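Single-stranded-DNA-specific exonuclease RecJ (Thermus thermophilus, PDB 2ZXR) degrades single-stranded DNA exonucleolytically from the 5' end, needing divalent metal ions, with no detectable action on single-stranded RNA. Local coordinates at residues Ile75-Asp80 / Ala90-Gly95; Asp84-Thr89 / Glu282-Leu287; Arg249-Ala254 / Ala269-Ala274; Ser276-Ala281 / Asn307-Thr312. All coordinates share one frame; numbering follows the deposited sequence.

Interaction 1 of 4, residues Ile75-Asp80 / Ala90-Gly95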
# COMPACT_ATOMS: atom_id res chain seq x y z
N ILE A 75 -37.17 -6.66 -12.84
CA ILE A 75 -36.02 -6.39 -11.96
C ILE A 75 -35.42 -5.00 -12.19
O ILE A 75 -35.11 -4.62 -13.32
CB ILE A 75 -34.90 -7.43 -12.22
CG1 ILE A 75 -35.44 -8.84 -11.98
CG2 ILE A 75 -33.72 -7.19 -11.30
CD1 ILE A 75 -34.51 -9.94 -12.47
N ARG A 76 -35.24 -4.22 -11.13
CA ARG A 76 -34.63 -2.90 -11.30
C ARG A 76 -33.33 -2.88 -10.50
O ARG A 76 -33.29 -3.30 -9.33
CB ARG A 76 -35.58 -1.80 -10.82
CG ARG A 76 -34.99 -0.41 -10.93
CD ARG A 76 -35.97 0.67 -10.44
NE ARG A 76 -36.74 1.26 -11.53
CZ ARG A 76 -37.61 2.26 -11.37
NH1 ARG A 76 -37.82 2.77 -10.15
NH2 ARG A 76 -38.26 2.77 -12.42
N VAL A 77 -32.26 -2.40 -11.13
CA VAL A 77 -30.95 -2.38 -10.47
C VAL A 77 -30.46 -0.97 -10.16
O VAL A 77 -30.43 -0.11 -11.03
CB VAL A 77 -29.89 -3.12 -11.34
CG1 VAL A 77 -28.55 -3.20 -10.59
CG2 VAL A 77 -30.38 -4.51 -11.70
N HIS A 78 -30.05 -0.75 -8.92
CA HIS A 78 -29.57 0.58 -8.53
C HIS A 78 -28.16 0.59 -7.93
O HIS A 78 -27.85 -0.22 -7.07
CB HIS A 78 -30.54 1.22 -7.55
CG HIS A 78 -30.23 2.66 -7.26
ND1 HIS A 78 -29.89 3.55 -8.26
CD2 HIS A 78 -30.21 3.36 -6.10
CE1 HIS A 78 -29.66 4.74 -7.72
NE2 HIS A 78 -29.85 4.65 -6.42
N GLY A 79 -27.34 1.53 -8.38
CA GLY A 79 -25.98 1.68 -7.88
C GLY A 79 -25.17 2.57 -8.82
O GLY A 79 -24.61 2.09 -9.82
N ASP A 80 -25.08 3.86 -8.52
CA ASP A 80 -24.36 4.77 -9.41
C ASP A 80 -23.49 5.81 -8.71
O ASP A 80 -23.05 6.78 -9.33
CB ASP A 80 -25.38 5.49 -10.29
CG ASP A 80 -26.42 6.26 -9.49
OD1 ASP A 80 -27.54 6.42 -9.99
OD2 ASP A 80 -26.11 6.71 -8.36
N ALA A 90 -23.62 -2.76 -13.76
CA ALA A 90 -23.42 -3.23 -15.12
C ALA A 90 -23.37 -4.75 -15.10
O ALA A 90 -23.89 -5.40 -16.00
CB ALA A 90 -22.15 -2.65 -15.73
N ILE A 91 -22.76 -5.33 -14.07
CA ILE A 91 -22.67 -6.77 -13.98
C ILE A 91 -24.07 -7.38 -13.86
O ILE A 91 -24.42 -8.28 -14.59
CB ILE A 91 -21.81 -7.22 -12.75
CG1 ILE A 91 -20.33 -7.01 -13.04
CG2 ILE A 91 -22.04 -8.72 -12.43
CD1 ILE A 91 -19.48 -7.07 -11.75
N LEU A 92 -24.85 -6.88 -12.91
CA LEU A 92 -26.18 -7.43 -12.73
C LEU A 92 -27.09 -7.17 -13.91
O LEU A 92 -27.83 -8.07 -14.30
CB LEU A 92 -26.79 -6.90 -11.43
CG LEU A 92 -26.02 -7.49 -10.24
CD1 LEU A 92 -26.30 -6.72 -9.00
CD2 LEU A 92 -26.39 -8.95 -10.05
N VAL A 93 -27.04 -5.98 -14.49
CA VAL A 93 -27.91 -5.71 -15.63
C VAL A 93 -27.53 -6.56 -16.85
O VAL A 93 -28.38 -7.24 -17.42
CB VAL A 93 -27.92 -4.20 -16.00
CG1 VAL A 93 -28.62 -3.99 -17.37
CG2 VAL A 93 -28.66 -3.40 -14.89
N ARG A 94 -26.26 -6.53 -17.26
CA ARG A 94 -25.87 -7.36 -18.40
C ARG A 94 -26.09 -8.85 -18.07
O ARG A 94 -26.69 -9.57 -18.84
CB ARG A 94 -24.38 -7.17 -18.77
CG ARG A 94 -24.01 -5.89 -19.54
CD ARG A 94 -22.52 -6.01 -19.91
NE ARG A 94 -21.92 -4.94 -20.69
CZ ARG A 94 -22.01 -4.81 -22.00
NH1 ARG A 94 -22.73 -5.68 -22.71
NH2 ARG A 94 -21.30 -3.85 -22.62
N GLY A 95 -25.60 -9.29 -16.92
CA GLY A 95 -25.74 -10.69 -16.55
C GLY A 95 -27.16 -11.24 -16.50
O GLY A 95 -27.44 -12.32 -17.03

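Interaction 2 of 4, residues Asp84-Thr89 / Glu282-Leu287. With MG (magnesium ion), chain B.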
# COMPACT_ATOMS: atom_id res chain seq x y z
N ASP A 84 -17.39 1.47 -8.20
CA ASP A 84 -17.77 0.21 -7.58
C ASP A 84 -19.28 -0.05 -7.79
O ASP A 84 -19.68 -1.14 -8.18
CB ASP A 84 -17.43 0.24 -6.08
CG ASP A 84 -17.51 -1.14 -5.42
OD1 ASP A 84 -17.25 -2.15 -6.11
OD2 ASP A 84 -17.79 -1.21 -4.20
N GLY A 85 -20.12 0.95 -7.52
CA GLY A 85 -21.55 0.78 -7.73
C GLY A 85 -21.91 0.65 -9.22
O GLY A 85 -22.76 -0.17 -9.59
N LEU A 86 -21.27 1.44 -10.07
CA LEU A 86 -21.56 1.37 -11.49
C LEU A 86 -21.14 0.07 -12.16
O LEU A 86 -21.88 -0.47 -13.01
CB LEU A 86 -20.94 2.56 -12.23
CG LEU A 86 -21.55 3.92 -11.91
CD1 LEU A 86 -20.69 5.03 -12.50
CD2 LEU A 86 -22.95 4.00 -12.49
N THR A 87 -19.96 -0.45 -11.80
CA THR A 87 -19.52 -1.69 -12.42
C THR A 87 -20.39 -2.82 -11.88
O THR A 87 -20.73 -3.74 -12.62
CB THR A 87 -18.01 -1.97 -12.18
OG1 THR A 87 -17.72 -1.93 -10.79
CG2 THR A 87 -17.16 -0.94 -12.93
N GLY A 88 -20.77 -2.71 -10.61
CA GLY A 88 -21.63 -3.71 -10.01
C GLY A 88 -23.00 -3.72 -10.69
O GLY A 88 -23.56 -4.78 -10.95
N THR A 89 -23.60 -2.56 -10.98
CA THR A 89 -24.90 -2.65 -11.64
C THR A 89 -24.73 -3.12 -13.10
O THR A 89 -25.57 -3.85 -13.62
CB THR A 89 -25.80 -1.34 -11.51
OG1 THR A 89 -25.74 -0.56 -12.69
CG2 THR A 89 -25.42 -0.52 -10.33
N GLU A 282 -25.06 8.43 -15.66
CA GLU A 282 -25.68 7.67 -16.76
C GLU A 282 -24.66 7.47 -17.86
O GLU A 282 -24.60 6.43 -18.48
CB GLU A 282 -26.87 8.41 -17.39
CG GLU A 282 -27.57 9.38 -16.49
CD GLU A 282 -26.79 10.70 -16.29
OE1 GLU A 282 -26.75 11.17 -15.13
OE2 GLU A 282 -26.25 11.26 -17.29
N LYS A 283 -23.87 8.50 -18.13
CA LYS A 283 -22.85 8.43 -19.17
C LYS A 283 -21.90 7.28 -18.92
O LYS A 283 -21.57 6.50 -19.84
CB LYS A 283 -22.05 9.73 -19.21
CG LYS A 283 -22.38 10.68 -20.35
CD LYS A 283 -23.81 11.06 -20.38
CE LYS A 283 -24.07 12.10 -21.47
NZ LYS A 283 -23.21 13.31 -21.29
N ALA A 284 -21.41 7.18 -17.68
CA ALA A 284 -20.47 6.11 -17.35
C ALA A 284 -21.18 4.76 -17.42
O ALA A 284 -20.67 3.82 -18.03
CB ALA A 284 -19.86 6.32 -15.94
N LEU A 285 -22.37 4.68 -16.81
CA LEU A 285 -23.09 3.42 -16.83
C LEU A 285 -23.32 2.98 -18.27
O LEU A 285 -23.05 1.83 -18.62
CB LEU A 285 -24.44 3.54 -16.10
CG LEU A 285 -25.27 2.24 -16.08
CD1 LEU A 285 -24.49 1.11 -15.43
CD2 LEU A 285 -26.57 2.48 -15.31
N ARG A 286 -23.77 3.89 -19.12
CA ARG A 286 -24.02 3.53 -20.52
C ARG A 286 -22.74 3.03 -21.21
O ARG A 286 -22.78 2.10 -22.02
CB ARG A 286 -24.62 4.73 -21.28
CG ARG A 286 -24.98 4.50 -22.76
CD ARG A 286 -26.01 3.35 -22.95
NE ARG A 286 -26.14 3.02 -24.37
CZ ARG A 286 -26.69 1.91 -24.87
NH1 ARG A 286 -27.20 0.97 -24.08
NH2 ARG A 286 -26.68 1.72 -26.19
N LEU A 287 -21.60 3.62 -20.87
CA LEU A 287 -20.38 3.18 -21.50
C LEU A 287 -20.15 1.70 -21.19
O LEU A 287 -19.68 0.96 -22.05
CB LEU A 287 -19.18 4.01 -20.99
CG LEU A 287 -17.79 3.51 -21.45
CD1 LEU A 287 -17.59 3.77 -22.95
CD2 LEU A 287 -16.70 4.21 -20.64
MG MG B . -17.79 0.23 -2.40
O HOH W 1 -16.98 2.15 -3.48

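Interaction 3 of 4, residues Arg249-Ala254 / Ala269-Ala274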
# COMPACT_ATOMS: atom_id res chain seq x y z
N ARG A 249 -13.07 -2.03 -22.69
CA ARG A 249 -11.85 -2.23 -23.46
C ARG A 249 -11.36 -0.89 -24.04
O ARG A 249 -10.20 -0.54 -23.93
CB ARG A 249 -12.10 -3.25 -24.59
CG ARG A 249 -10.94 -3.35 -25.54
CD ARG A 249 -11.17 -4.40 -26.60
NE ARG A 249 -10.20 -4.23 -27.68
CZ ARG A 249 -10.13 -5.01 -28.76
NH1 ARG A 249 -10.98 -6.02 -28.90
NH2 ARG A 249 -9.21 -4.76 -29.68
N LEU A 250 -12.27 -0.12 -24.63
CA LEU A 250 -11.93 1.17 -25.21
C LEU A 250 -11.48 2.19 -24.14
O LEU A 250 -10.56 2.97 -24.37
CB LEU A 250 -13.15 1.71 -26.00
CG LEU A 250 -13.07 2.01 -27.52
CD1 LEU A 250 -12.27 0.95 -28.29
CD2 LEU A 250 -14.52 2.13 -28.08
N LEU A 251 -12.11 2.19 -22.97
CA LEU A 251 -11.65 3.15 -21.95
C LEU A 251 -10.22 2.76 -21.57
O LEU A 251 -9.34 3.62 -21.46
CB LEU A 251 -12.56 3.12 -20.73
CG LEU A 251 -12.18 4.01 -19.54
CD1 LEU A 251 -11.96 5.48 -19.99
CD2 LEU A 251 -13.32 3.94 -18.52
N ALA A 252 -9.99 1.45 -21.38
CA ALA A 252 -8.66 0.96 -21.01
C ALA A 252 -7.60 1.34 -22.06
O ALA A 252 -6.53 1.84 -21.71
CB ALA A 252 -8.71 -0.54 -20.83
N GLU A 253 -7.88 1.10 -23.34
CA GLU A 253 -6.90 1.45 -24.37
C GLU A 253 -6.65 2.96 -24.41
O GLU A 253 -5.51 3.39 -24.56
CB GLU A 253 -7.37 0.99 -25.74
CG GLU A 253 -7.61 -0.50 -25.79
CD GLU A 253 -8.14 -0.98 -27.13
OE1 GLU A 253 -8.61 -0.13 -27.92
OE2 GLU A 253 -8.08 -2.20 -27.38
N ALA A 254 -7.71 3.75 -24.24
CA ALA A 254 -7.59 5.21 -24.26
C ALA A 254 -6.55 5.69 -23.27
O ALA A 254 -5.82 6.64 -23.54
CB ALA A 254 -8.96 5.89 -23.93
N ALA A 269 -10.63 4.18 -13.21
CA ALA A 269 -11.64 4.51 -12.24
C ALA A 269 -11.90 6.01 -12.09
O ALA A 269 -13.04 6.42 -11.95
CB ALA A 269 -11.29 3.90 -10.88
N PRO A 270 -10.84 6.84 -12.09
CA PRO A 270 -11.10 8.28 -11.96
C PRO A 270 -11.99 8.83 -13.07
O PRO A 270 -12.78 9.75 -12.82
CB PRO A 270 -9.70 8.89 -11.97
CG PRO A 270 -8.89 7.82 -11.29
CD PRO A 270 -9.40 6.55 -11.96
N ARG A 271 -11.87 8.30 -14.29
CA ARG A 271 -12.71 8.80 -15.40
C ARG A 271 -14.18 8.46 -15.12
O ARG A 271 -15.09 9.27 -15.35
CB ARG A 271 -12.33 8.16 -16.72
CG ARG A 271 -11.49 9.00 -17.62
CD ARG A 271 -10.04 8.93 -17.26
NE ARG A 271 -9.20 9.54 -18.28
CZ ARG A 271 -7.89 9.68 -18.16
NH1 ARG A 271 -7.28 9.24 -17.08
NH2 ARG A 271 -7.19 10.30 -19.09
N ILE A 272 -14.40 7.24 -14.65
CA ILE A 272 -15.73 6.79 -14.33
C ILE A 272 -16.27 7.58 -13.14
O ILE A 272 -17.43 8.03 -13.15
CB ILE A 272 -15.71 5.27 -13.96
CG1 ILE A 272 -15.34 4.44 -15.19
CG2 ILE A 272 -17.06 4.85 -13.39
CD1 ILE A 272 -15.17 2.95 -14.92
N ASN A 273 -15.43 7.78 -12.11
CA ASN A 273 -15.90 8.50 -10.93
C ASN A 273 -16.23 9.95 -11.21
O ASN A 273 -17.13 10.50 -10.60
CB ASN A 273 -14.88 8.44 -9.77
CG ASN A 273 -14.78 7.05 -9.14
OD1 ASN A 273 -15.75 6.29 -9.13
ND2 ASN A 273 -13.62 6.73 -8.60
N ALA A 274 -15.48 10.57 -12.12
CA ALA A 274 -15.71 11.97 -12.45
C ALA A 274 -17.10 12.19 -13.02
O ALA A 274 -17.71 13.21 -12.76
CB ALA A 274 -14.66 12.46 -13.46

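Interaction 4 of 4, residues Ser276-Ala281 / Asn307-Thr312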
# COMPACT_ATOMS: atom_id res chain seq x y z
N SER A 276 -19.78 10.52 -12.37
CA SER A 276 -20.71 10.49 -11.27
C SER A 276 -20.57 11.72 -10.38
O SER A 276 -21.58 12.34 -10.04
CB SER A 276 -20.50 9.21 -10.46
OG SER A 276 -21.33 9.23 -9.31
N ARG A 277 -19.34 12.08 -9.99
CA ARG A 277 -19.14 13.24 -9.13
C ARG A 277 -19.72 14.47 -9.80
O ARG A 277 -20.13 15.40 -9.14
CB ARG A 277 -17.65 13.51 -8.85
CG ARG A 277 -16.79 12.36 -8.27
CD ARG A 277 -15.28 12.67 -8.60
NE ARG A 277 -14.31 11.60 -8.27
CZ ARG A 277 -14.12 11.10 -7.05
NH1 ARG A 277 -14.83 11.58 -6.03
NH2 ARG A 277 -13.25 10.12 -6.83
N LEU A 278 -19.76 14.47 -11.14
CA LEU A 278 -20.27 15.62 -11.88
C LEU A 278 -21.74 15.53 -12.34
O LEU A 278 -22.21 16.33 -13.16
CB LEU A 278 -19.33 15.89 -13.08
CG LEU A 278 -18.36 17.08 -12.93
CD1 LEU A 278 -17.92 17.25 -11.48
CD2 LEU A 278 -17.17 16.90 -13.86
N GLY A 279 -22.49 14.58 -11.80
CA GLY A 279 -23.88 14.46 -12.19
C GLY A 279 -24.14 13.82 -13.55
O GLY A 279 -25.22 14.01 -14.12
N GLU A 280 -23.18 13.09 -14.09
CA GLU A 280 -23.44 12.43 -15.37
C GLU A 280 -23.14 10.93 -15.27
O GLU A 280 -22.57 10.33 -16.17
CB GLU A 280 -22.67 13.11 -16.52
CG GLU A 280 -23.29 14.49 -16.91
CD GLU A 280 -22.59 15.24 -18.06
OE1 GLU A 280 -22.23 16.43 -17.86
OE2 GLU A 280 -22.42 14.68 -19.18
N ALA A 281 -23.55 10.33 -14.16
CA ALA A 281 -23.36 8.89 -13.92
C ALA A 281 -23.95 8.00 -15.04
O ALA A 281 -23.39 6.95 -15.35
CB ALA A 281 -23.95 8.49 -12.55
N ASN A 307 -13.67 14.20 -16.73
CA ASN A 307 -12.50 14.07 -15.87
C ASN A 307 -11.61 15.33 -15.94
O ASN A 307 -11.03 15.73 -14.93
CB ASN A 307 -11.69 12.84 -16.27
CG ASN A 307 -10.59 12.52 -15.28
OD1 ASN A 307 -10.86 12.21 -14.11
ND2 ASN A 307 -9.35 12.58 -15.73
N ALA A 308 -11.53 15.94 -17.12
CA ALA A 308 -10.74 17.16 -17.29
C ALA A 308 -11.41 18.30 -16.52
O ALA A 308 -10.75 19.18 -15.96
CB ALA A 308 -10.62 17.53 -18.78
N ARG A 309 -12.74 18.28 -16.49
CA ARG A 309 -13.50 19.29 -15.76
C ARG A 309 -13.26 19.08 -14.25
O ARG A 309 -12.94 20.02 -13.53
CB ARG A 309 -14.99 19.18 -16.11
CG ARG A 309 -15.93 20.13 -15.35
CD ARG A 309 -15.55 21.62 -15.52
NE ARG A 309 -16.56 22.50 -14.93
CZ ARG A 309 -16.39 23.79 -14.69
NH1 ARG A 309 -15.24 24.39 -14.99
NH2 ARG A 309 -17.37 24.51 -14.14
N ARG A 310 -13.40 17.85 -13.79
CA ARG A 310 -13.18 17.53 -12.39
C ARG A 310 -11.77 18.00 -12.00
O ARG A 310 -11.57 18.61 -10.94
CB ARG A 310 -13.33 16.01 -12.16
CG ARG A 310 -13.19 15.52 -10.70
CD ARG A 310 -11.73 15.18 -10.35
NE ARG A 310 -11.15 14.14 -11.22
CZ ARG A 310 -9.91 13.67 -11.11
NH1 ARG A 310 -9.10 14.13 -10.16
NH2 ARG A 310 -9.45 12.76 -11.96
N GLN A 311 -10.79 17.72 -12.86
CA GLN A 311 -9.41 18.09 -12.59
C GLN A 311 -9.24 19.59 -12.47
O GLN A 311 -8.54 20.05 -11.57
CB GLN A 311 -8.49 17.56 -13.68
CG GLN A 311 -8.16 16.10 -13.50
CD GLN A 311 -7.59 15.46 -14.76
OE1 GLN A 311 -6.88 14.45 -14.69
NE2 GLN A 311 -7.90 16.03 -15.92
N THR A 312 -9.88 20.33 -13.36
CA THR A 312 -9.81 21.77 -13.38
C THR A 312 -10.39 22.36 -12.11
O THR A 312 -9.74 23.18 -11.46
CB THR A 312 -10.54 22.35 -14.60
OG1 THR A 312 -10.00 21.76 -15.79
CG2 THR A 312 -10.37 23.88 -14.65
O HOH W 2 -12.24 11.73 -10.96

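Interaction 1 of 4, residues Ile75-Asp80 / Ala90-Gly95
Val77, next to last in strand 74-78, lies with its CA 6.9 Å from the CA of Val93 on the helical segment Ala90-Gly95, so strand and helix pass each other at side-chain distance, with no hydrogen bond between the two segments. Val77 alone carries the strand's share of the contact. Its side chain points at the helix and sets its two methyl branches on different residues. CG1, turned opposite the backbone N (chi1 -175°), approaches Leu92 near the root of that side chain, at 4.2 Å from Leu92 CB, and the two side chains cross at about a right angle. CG2 shares Val93 CG2 with the beta carbon: Val93 CG2 stands 3.8 Å from Val77 CB and equally 3.8 Å from Val77 CG2. One methyl of Val93 thus rests against the flank of Val77 rather than against a single methyl tip. Val93 reaches it with the branch placed opposite its own carbonyl carbon. All three residues are buried, and the contact between them is wholly apolar, fixed by shape rather than by polar bonds. After His78 the chain leaves the strand and runs through Gly79 to Asp80, a ligand of the first manganese site. The contact belongs to the beta-alpha-beta unit of strand 74-78, helix 83-98 and strand 102-105 in the DHH domain. Val77 also touches Val103, and Val93 touches Pro105, of the neighbouring strand 102-105, while Leu289 of helix 281-289 packs on Val93.

Interaction 2 of 4, residues Asp84-Thr89 / Glu282-Leu287
Leu86 and Leu285 mark the closest backbone approach, 5.9 Å between their CA atoms, where helical segments Asp84-Thr89 and Glu282-Leu287 pass with their axes 9.6 Å apart at a crossing angle of -40°, both running in broadly the same N-to-C direction. Leu86 points toward the other helix and straddles two neighbouring residues with its forked end: CD1 lies 3.8 Å from Ala284 CB, and CD2 lies 3.9 Å from Leu285 CB. The small alanine leaves the helix surface low enough for one prong of the fork, while the other lies against the base of Leu285. Leu285 starts out alongside the interface, but with CG opposite the backbone N (chi1 180°) its tip turns in to the other helix, where CD1 lies 3.9 Å from the carbonyl O of Leu86. The same methyl comes 3.4 Å from Thr89 OG1, a contact to be read cautiously, because the threonine's CG2 is modelled too close to its own helix backbone. On this helix Asp84 is turned to the metal site: its OD2 binds the magnesium ion at 2.3 Å, and water 1 binds the same ion at 2.3 Å. Its carboxylate is further held by Thr186 OG1 and the backbone N of Gly187 and Ala188, bonds that would fix its rotation; Asp136, His160, His161 and Asp221 complete the protein ligands of the ion. The buried contact sits between helix 83-98 and helix 281-289, closed by Ile272 of helix 261-277, which touches both Leu86 and Ala284.

Interaction 3 of 4, residues Arg249-Ala254 / Ala269-Ala274
Leu251 reaches from helix 246-254 to Arg271 and Ile272 on helix 261-277, the nearest CA atoms, those of Leu251 and Arg271, being 8.7 Å apart. From CB, which points at the partner helix, the chain continues to CG opposite the backbone N (chi1 177°), so the side chain stretches away from its own helix and spans the gap with its two methyls. CD1 takes one side, 4.2 Å from Arg271 CB, and thus meets the aliphatic start of the arginine and not its charged end. CD2 takes the other, 3.9 Å from Ile272 CG1 and 4.2 Å from Ile272 CD1, lying against the longer branch of the isoleucine. That branch is the one placed opposite the carbonyl carbon of Ile272, and the two side chains run oblique to each other. Leucine and isoleucine are buried; Arg271 bounds the contact at its partly exposed side, with NH1 hydrogen-bonded back to the O of Arg267. On the outer face of helix 246-254, Arg249 NE is bonded to Glu253 OE2 at 3.0 Å in a nearly straight salt bridge (172°) one helical turn apart; OE2 lies in the guanidinium plane, whereas NE meets it from above the carboxylate plane. Helix 261-277 is kinked at Pro270, whose N makes no bond to the preceding turn. Around the contact, Ile272 also packs on Ala83 and Leu86 of helix 83-98, Leu251 on Ile268 of helix 261-277, and Arg271 and Ala254 on His304 of helix 293-321.

Interaction 4 of 4, residues Ser276-Ala281 / Asn307-Thr312
Leu278 packs against Arg309 and Arg310 just where a Schellman motif ends helix 261-277: Glu280 N bonds to Ala275 O, Gly279 N to Ser276 O, and Gly279 takes the positive phi (77°) that the turn requires. The tight part of this surface contact is one methyl. Leu278 CD2 lies 3.8 Å from Arg309 CG and 3.9 Å from Arg309 CB, meeting the aliphatic stem of that exposed arginine at about a right angle, and it also comes within 3.9 Å of the backbone N of Arg310. Arg309 offers this stem because its CG stands opposite the backbone N (chi1 176°) before the chain bends at the next bond. The Arg277 and Arg310 side packs more loosely. Arg277, extended from CG to NE, comes no nearer than 4.1 Å, from its CD to Arg310 CG, and the two guanidinium planes are turned 52° against each other. Their like charges do not meet: Arg310 is occupied by Asn307 and by Glu314, which pairs with NH1. Water 2 lies between the helices, held by weak bonds, accepting from Arg277 NE at 3.4 Å and donating to Asn307 OD1 at 3.5 Å. Leu278 also touches Leu306 of helix 293-321 and His340, and Ile346 of helix 341-355 touches both Arg277 and Arg310. The bent chain of Arg310 folds its flat end back over its own helix, where Gln311 CG sits over one face of the guanidinium and NH2 at its edge reaches Asn307 OD1 at 2.6 Å.

In the fold
Helix 83-98 serves interactions 1 and 2, and helix 261-277 serves interactions 3 and 4. Interactions 2 and 3, whose centres lie 11 Å apart, share one apolar cluster: Leu86 CD1 is 3.8 Å from Ile272 CG2, and Leu287 CD2 is 4.0 Å from Leu251 CD2. Interactions 3 and 4 meet where Ala274 CB lies 3.6 Å from Asn307 CA. Between interactions 1 and 4, Asp80 O probably takes a hydrogen bond from Ser276 OG at 3.0 Å, tying the metal-ligand loop to the helices. The magnesium ion is bound within interaction 2 by Asp84; the side chains of Ile272 and Arg277 are each about 12 Å from it.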